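Sulfate transporter 4.1, chloroplastic (Arabidopsis thaliana, PDB 7LHV) cotransports sulfate with protons across the membrane and may contribute to regulating sulfate assimilation. Local coordinates at residues G527-F539 and I569-D583. Sequence-based numbering, arbitrary orientation.
Sequences GIVIVRIDSPIYF and INFVILEMSPVTHID
Pro536 lies over one face of the His581 imidazole, its CB 3.7 Å from the ring centroid in a CH-pi contact; Phe539 instead turns its ring edge to Asp583, with CD2 3.8 Å from OD2, and takes CD2 of Tyr538 on one face. These rings sit on the loops that follow two neighbouring parallel strands, 527-533 and 569-575, joined through helix 542-560 as a beta-alpha-beta unit of the STAS domain. Along the strands, hydrogen bonds alternate: Ile573 N reaches Val529 O (2.9 Å), and Val531 N reaches Ile573 O nearly straight (173°). Beta-branched residues suit this extended backbone. On one sheet face, Ile528 CG2 meets Ile573 CD1 at 3.7 Å, beneath helix 635-643; on the other, Val529 and Val531 pack on Tyr552 of helix 542-560. Glu575, on the Ile573 face, lays its CG against Ile530 CG2, while OE2 is hydrogen-bonded to Ser607. Arg532 suits its place because its long aliphatic stem can pack while its head pairs: with CG anti to the backbone N (chi1 -174°), CG rests 3.6 Å from Pro578 CG, and a bend at chi3 brings the guanidinium to Asp534, whose OD2 accepts an N-H of NH2, lying in the guanidinium plane. Replacing Arg532 with alanine would probably leave Asp534 without its guanidinium mate and open a gap beside the Pro578 ring. Beyond the strands, a bent hydrogen bond (141°) joins Ile537 N to His581 O (3.2 Å), and Ile537 CB packs on Ile582 CG2. Asp583, a short acidic side chain suited to an N-cap, caps helix 584-599, its OD1 accepting the N-H of Ala586.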
loop_
_atom_site.group_PDB
_atom_site.type_symbol
_atom_site.label_atom_id
_atom_site.label_comp_id
_atom_site.label_asym_id
_atom_site.label_seq_id
_atom_site.Cartn_x
_atom_site.Cartn_y
_atom_site.Cartn_z
ATOM N N GLY A 527 -31.746 -20.612 -16.231
ATOM C CA GLY A 527 -31.128 -19.965 -17.361
ATOM C C GLY A 527 -30.655 -18.551 -17.106
ATOM O O GLY A 527 -29.802 -18.061 -17.851
ATOM N N ILE A 528 -31.159 -17.893 -16.067
ATOM C CA ILE A 528 -30.836 -16.501 -15.777
ATOM C C ILE A 528 -30.077 -16.441 -14.462
ATOM O O ILE A 528 -30.475 -17.080 -13.481
ATOM C CB ILE A 528 -32.097 -15.622 -15.714
ATOM C CG1 ILE A 528 -32.859 -15.684 -17.034
ATOM C CG2 ILE A 528 -31.734 -14.187 -15.382
ATOM C CD1 ILE A 528 -34.120 -14.868 -17.032
ATOM N N VAL A 529 -28.983 -15.684 -14.448
ATOM C CA VAL A 529 -28.212 -15.419 -13.242
ATOM C C VAL A 529 -28.178 -13.915 -13.024
ATOM O O VAL A 529 -27.794 -13.163 -13.925
ATOM C CB VAL A 529 -26.787 -15.990 -13.341
ATOM C CG1 VAL A 529 -25.891 -15.354 -12.302
ATOM C CG2 VAL A 529 -26.814 -17.491 -13.153
ATOM N N ILE A 530 -28.582 -13.480 -11.833
ATOM C CA ILE A 530 -28.593 -12.070 -11.462
ATOM C C ILE A 530 -27.460 -11.841 -10.474
ATOM O O ILE A 530 -27.433 -12.451 -9.399
ATOM C CB ILE A 530 -29.942 -11.650 -10.866
ATOM C CG1 ILE A 530 -31.084 -12.180 -11.730
ATOM C CG2 ILE A 530 -30.018 -10.142 -10.743
ATOM C CD1 ILE A 530 -32.416 -12.205 -11.033
ATOM N N VAL A 531 -26.532 -10.958 -10.832
ATOM C CA VAL A 531 -25.320 -10.718 -10.060
ATOM C C VAL A 531 -25.287 -9.255 -9.647
ATOM O O VAL A 531 -25.500 -8.366 -10.476
ATOM C CB VAL A 531 -24.061 -11.088 -10.865
ATOM C CG1 VAL A 531 -22.822 -10.530 -10.201
ATOM C CG2 VAL A 531 -23.953 -12.590 -10.998
ATOM N N ARG A 532 -25.018 -9.008 -8.368
ATOM C CA ARG A 532 -24.874 -7.662 -7.832
ATOM C C ARG A 532 -23.474 -7.503 -7.265
ATOM O O ARG A 532 -23.034 -8.323 -6.451
ATOM C CB ARG A 532 -25.914 -7.387 -6.749
ATOM C CG ARG A 532 -25.948 -5.976 -6.225
ATOM C CD ARG A 532 -26.874 -5.885 -5.029
ATOM N NE ARG A 532 -26.352 -6.639 -3.896
ATOM C CZ ARG A 532 -27.107 -7.237 -2.983
ATOM N NH1 ARG A 532 -28.427 -7.180 -3.032
ATOM N NH2 ARG A 532 -26.519 -7.908 -1.998
ATOM N N ILE A 533 -22.778 -6.457 -7.695
ATOM C CA ILE A 533 -21.449 -6.146 -7.189
ATOM C C ILE A 533 -21.614 -5.153 -6.046
ATOM O O ILE A 533 -21.899 -3.977 -6.274
ATOM C CB ILE A 533 -20.542 -5.586 -8.289
ATOM C CG1 ILE A 533 -20.351 -6.615 -9.403
ATOM C CG2 ILE A 533 -19.201 -5.175 -7.710
ATOM C CD1 ILE A 533 -21.182 -6.344 -10.633
ATOM N N ASP A 534 -21.427 -5.624 -4.816
ATOM C CA ASP A 534 -21.663 -4.791 -3.644
ATOM C C ASP A 534 -20.475 -3.889 -3.342
ATOM O O ASP A 534 -19.995 -3.857 -2.205
ATOM C CB ASP A 534 -21.969 -5.664 -2.426
ATOM C CG ASP A 534 -23.236 -6.473 -2.590
ATOM O OD1 ASP A 534 -24.227 -5.927 -3.115
ATOM O OD2 ASP A 534 -23.246 -7.657 -2.192
ATOM N N SER A 535 -20.010 -3.138 -4.341
ATOM C CA SER A 535 -18.871 -2.243 -4.181
ATOM C C SER A 535 -18.658 -1.428 -5.448
ATOM O O SER A 535 -19.073 -1.853 -6.533
ATOM C CB SER A 535 -17.601 -3.029 -3.859
ATOM O OG SER A 535 -17.424 -4.093 -4.775
ATOM N N PRO A 536 -18.031 -0.257 -5.359
ATOM C CA PRO A 536 -17.594 0.428 -6.577
ATOM C C PRO A 536 -16.530 -0.385 -7.294
ATOM O O PRO A 536 -15.713 -1.066 -6.671
ATOM C CB PRO A 536 -17.031 1.754 -6.057
ATOM C CG PRO A 536 -16.692 1.489 -4.641
ATOM C CD PRO A 536 -17.711 0.516 -4.151
ATOM N N ILE A 537 -16.539 -0.304 -8.619
ATOM C CA ILE A 537 -15.612 -1.053 -9.455
ATOM C C ILE A 537 -14.497 -0.116 -9.894
ATOM O O ILE A 537 -14.755 0.932 -10.494
ATOM C CB ILE A 537 -16.319 -1.674 -10.667
ATOM C CG1 ILE A 537 -17.591 -2.398 -10.232
ATOM C CG2 ILE A 537 -15.396 -2.630 -11.381
ATOM C CD1 ILE A 537 -18.369 -2.995 -11.376
ATOM N N TYR A 538 -13.259 -0.491 -9.595
ATOM C CA TYR A 538 -12.096 0.282 -10.006
ATOM C C TYR A 538 -10.944 -0.688 -10.233
ATOM O O TYR A 538 -11.130 -1.908 -10.211
ATOM C CB TYR A 538 -11.783 1.386 -8.983
ATOM C CG TYR A 538 -11.345 0.914 -7.616
ATOM C CD1 TYR A 538 -12.196 0.188 -6.801
ATOM C CD2 TYR A 538 -10.087 1.226 -7.127
ATOM C CE1 TYR A 538 -11.803 -0.236 -5.554
ATOM C CE2 TYR A 538 -9.686 0.811 -5.879
ATOM C CZ TYR A 538 -10.547 0.079 -5.098
ATOM O OH TYR A 538 -10.154 -0.341 -3.851
ATOM N N PHE A 539 -9.747 -0.147 -10.461
ATOM C CA PHE A 539 -8.645 -0.975 -10.943
ATOM C C PHE A 539 -8.207 -2.031 -9.938
ATOM O O PHE A 539 -7.617 -3.037 -10.342
ATOM C CB PHE A 539 -7.446 -0.107 -11.325
ATOM C CG PHE A 539 -6.989 0.821 -10.239
ATOM C CD1 PHE A 539 -6.068 0.401 -9.299
ATOM C CD2 PHE A 539 -7.459 2.120 -10.174
ATOM C CE1 PHE A 539 -5.636 1.251 -8.305
ATOM C CE2 PHE A 539 -7.029 2.972 -9.180
ATOM C CZ PHE A 539 -6.118 2.537 -8.246
ATOM N N ILE A 569 -27.119 -21.245 -18.735
ATOM C CA ILE A 569 -26.712 -19.852 -18.574
ATOM C C ILE A 569 -26.916 -19.179 -19.925
ATOM O O ILE A 569 -26.059 -19.277 -20.810
ATOM C CB ILE A 569 -25.261 -19.706 -18.104
ATOM C CG1 ILE A 569 -25.042 -20.411 -16.766
ATOM C CG2 ILE A 569 -24.900 -18.238 -17.962
ATOM C CD1 ILE A 569 -25.881 -19.862 -15.645
ATOM N N ASN A 570 -28.047 -18.495 -20.094
ATOM C CA ASN A 570 -28.335 -17.756 -21.313
ATOM C C ASN A 570 -28.259 -16.251 -21.135
ATOM O O ASN A 570 -27.871 -15.552 -22.071
ATOM C CB ASN A 570 -29.732 -18.117 -21.837
ATOM C CG ASN A 570 -29.870 -19.587 -22.161
ATOM O OD1 ASN A 570 -29.336 -20.068 -23.158
ATOM N ND2 ASN A 570 -30.600 -20.310 -21.321
ATOM N N PHE A 571 -28.621 -15.738 -19.960
ATOM C CA PHE A 571 -28.575 -14.313 -19.670
ATOM C C PHE A 571 -27.872 -14.091 -18.341
ATOM O O PHE A 571 -28.066 -14.857 -17.395
ATOM C CB PHE A 571 -29.978 -13.702 -19.619
ATOM C CG PHE A 571 -30.858 -14.097 -20.770
ATOM C CD1 PHE A 571 -30.881 -13.343 -21.927
ATOM C CD2 PHE A 571 -31.666 -15.217 -20.691
ATOM C CE1 PHE A 571 -31.690 -13.701 -22.985
ATOM C CE2 PHE A 571 -32.475 -15.579 -21.745
ATOM C CZ PHE A 571 -32.487 -14.819 -22.893
ATOM N N VAL A 572 -27.054 -13.043 -18.279
ATOM C CA VAL A 572 -26.406 -12.619 -17.045
ATOM C C VAL A 572 -26.744 -11.155 -16.825
ATOM O O VAL A 572 -26.434 -10.312 -17.672
ATOM C CB VAL A 572 -24.882 -12.820 -17.087
ATOM C CG1 VAL A 572 -24.231 -12.111 -15.917
ATOM C CG2 VAL A 572 -24.546 -14.298 -17.061
ATOM N N ILE A 573 -27.367 -10.852 -15.692
ATOM C CA ILE A 573 -27.817 -9.503 -15.367
ATOM C C ILE A 573 -26.959 -8.975 -14.232
ATOM O O ILE A 573 -26.777 -9.654 -13.215
ATOM C CB ILE A 573 -29.305 -9.483 -14.979
ATOM C CG1 ILE A 573 -30.133 -10.225 -16.024
ATOM C CG2 ILE A 573 -29.792 -8.054 -14.831
ATOM C CD1 ILE A 573 -31.540 -10.496 -15.589
ATOM N N LEU A 574 -26.427 -7.768 -14.402
ATOM C CA LEU A 574 -25.621 -7.116 -13.378
ATOM C C LEU A 574 -26.455 -6.050 -12.684
ATOM O O LEU A 574 -26.983 -5.142 -13.332
ATOM C CB LEU A 574 -24.345 -6.512 -13.960
ATOM C CG LEU A 574 -23.202 -7.476 -14.264
ATOM C CD1 LEU A 574 -23.504 -8.348 -15.456
ATOM C CD2 LEU A 574 -21.920 -6.698 -14.479
ATOM N N GLU A 575 -26.564 -6.171 -11.365
ATOM C CA GLU A 575 -27.170 -5.141 -10.534
ATOM C C GLU A 575 -26.077 -4.162 -10.139
ATOM O O GLU A 575 -25.201 -4.491 -9.333
ATOM C CB GLU A 575 -27.810 -5.761 -9.299
ATOM C CG GLU A 575 -28.964 -6.656 -9.618
ATOM C CD GLU A 575 -30.116 -5.892 -10.203
ATOM O OE1 GLU A 575 -30.313 -4.717 -9.830
ATOM O OE2 GLU A 575 -30.802 -6.460 -11.068
ATOM N N MET A 576 -26.109 -2.963 -10.710
ATOM C CA MET A 576 -25.080 -1.973 -10.432
ATOM C C MET A 576 -25.598 -0.849 -9.544
ATOM O O MET A 576 -25.011 0.236 -9.514
ATOM C CB MET A 576 -24.506 -1.428 -11.740
ATOM C CG MET A 576 -23.744 -2.490 -12.518
ATOM S SD MET A 576 -23.098 -1.964 -14.110
ATOM C CE MET A 576 -21.797 -0.862 -13.582
ATOM N N SER A 577 -26.701 -1.087 -8.834
ATOM C CA SER A 577 -27.189 -0.098 -7.877
ATOM C C SER A 577 -26.210 0.188 -6.742
ATOM O O SER A 577 -26.031 1.374 -6.415
ATOM C CB SER A 577 -28.567 -0.519 -7.346
ATOM O OG SER A 577 -28.570 -1.826 -6.808
ATOM N N PRO A 578 -25.554 -0.792 -6.106
ATOM C CA PRO A 578 -24.562 -0.446 -5.082
ATOM C C PRO A 578 -23.235 0.019 -5.648
ATOM O O PRO A 578 -22.390 0.495 -4.879
ATOM C CB PRO A 578 -24.394 -1.755 -4.308
ATOM C CG PRO A 578 -24.627 -2.784 -5.307
ATOM C CD PRO A 578 -25.687 -2.256 -6.228
ATOM N N VAL A 579 -23.019 -0.103 -6.957
ATOM C CA VAL A 579 -21.779 0.343 -7.587
ATOM C C VAL A 579 -21.825 1.866 -7.639
ATOM O O VAL A 579 -22.514 2.450 -8.475
ATOM C CB VAL A 579 -21.592 -0.267 -8.976
ATOM C CG1 VAL A 579 -20.264 0.159 -9.556
ATOM C CG2 VAL A 579 -21.676 -1.777 -8.905
ATOM N N THR A 580 -21.090 2.514 -6.735
ATOM C CA THR A 580 -21.128 3.970 -6.660
ATOM C C THR A 580 -20.518 4.607 -7.902
ATOM O O THR A 580 -21.067 5.572 -8.443
ATOM C CB THR A 580 -20.408 4.445 -5.402
ATOM O OG1 THR A 580 -21.053 3.896 -4.247
ATOM C CG2 THR A 580 -20.444 5.960 -5.311
ATOM N N HIS A 581 -19.390 4.078 -8.373
ATOM C CA HIS A 581 -18.702 4.653 -9.518
ATOM C C HIS A 581 -17.880 3.568 -10.196
ATOM O O HIS A 581 -17.558 2.543 -9.594
ATOM C CB HIS A 581 -17.808 5.821 -9.100
ATOM C CG HIS A 581 -16.939 5.521 -7.919
ATOM N ND1 HIS A 581 -15.788 4.768 -8.015
ATOM C CD2 HIS A 581 -17.050 5.870 -6.617
ATOM C CE1 HIS A 581 -15.230 4.666 -6.823
ATOM N NE2 HIS A 581 -15.976 5.326 -5.956
ATOM N N ILE A 582 -17.545 3.810 -11.462
ATOM C CA ILE A 582 -16.690 2.917 -12.233
ATOM C C ILE A 582 -15.664 3.745 -12.992
ATOM O O ILE A 582 -15.935 4.873 -13.413
ATOM C CB ILE A 582 -17.494 2.027 -13.207
ATOM C CG1 ILE A 582 -18.349 2.874 -14.144
ATOM C CG2 ILE A 582 -18.349 1.035 -12.453
ATOM C CD1 ILE A 582 -19.115 2.055 -15.151
ATOM N N ASP A 583 -14.474 3.178 -13.157
ATOM C CA ASP A 583 -13.388 3.826 -13.870
ATOM C C ASP A 583 -13.237 3.212 -15.263
ATOM O O ASP A 583 -14.074 2.434 -15.721
ATOM C CB ASP A 583 -12.097 3.730 -13.057
ATOM C CG ASP A 583 -11.678 2.304 -12.797
ATOM O OD1 ASP A 583 -12.508 1.397 -13.001
ATOM O OD2 ASP A 583 -10.520 2.087 -12.386
#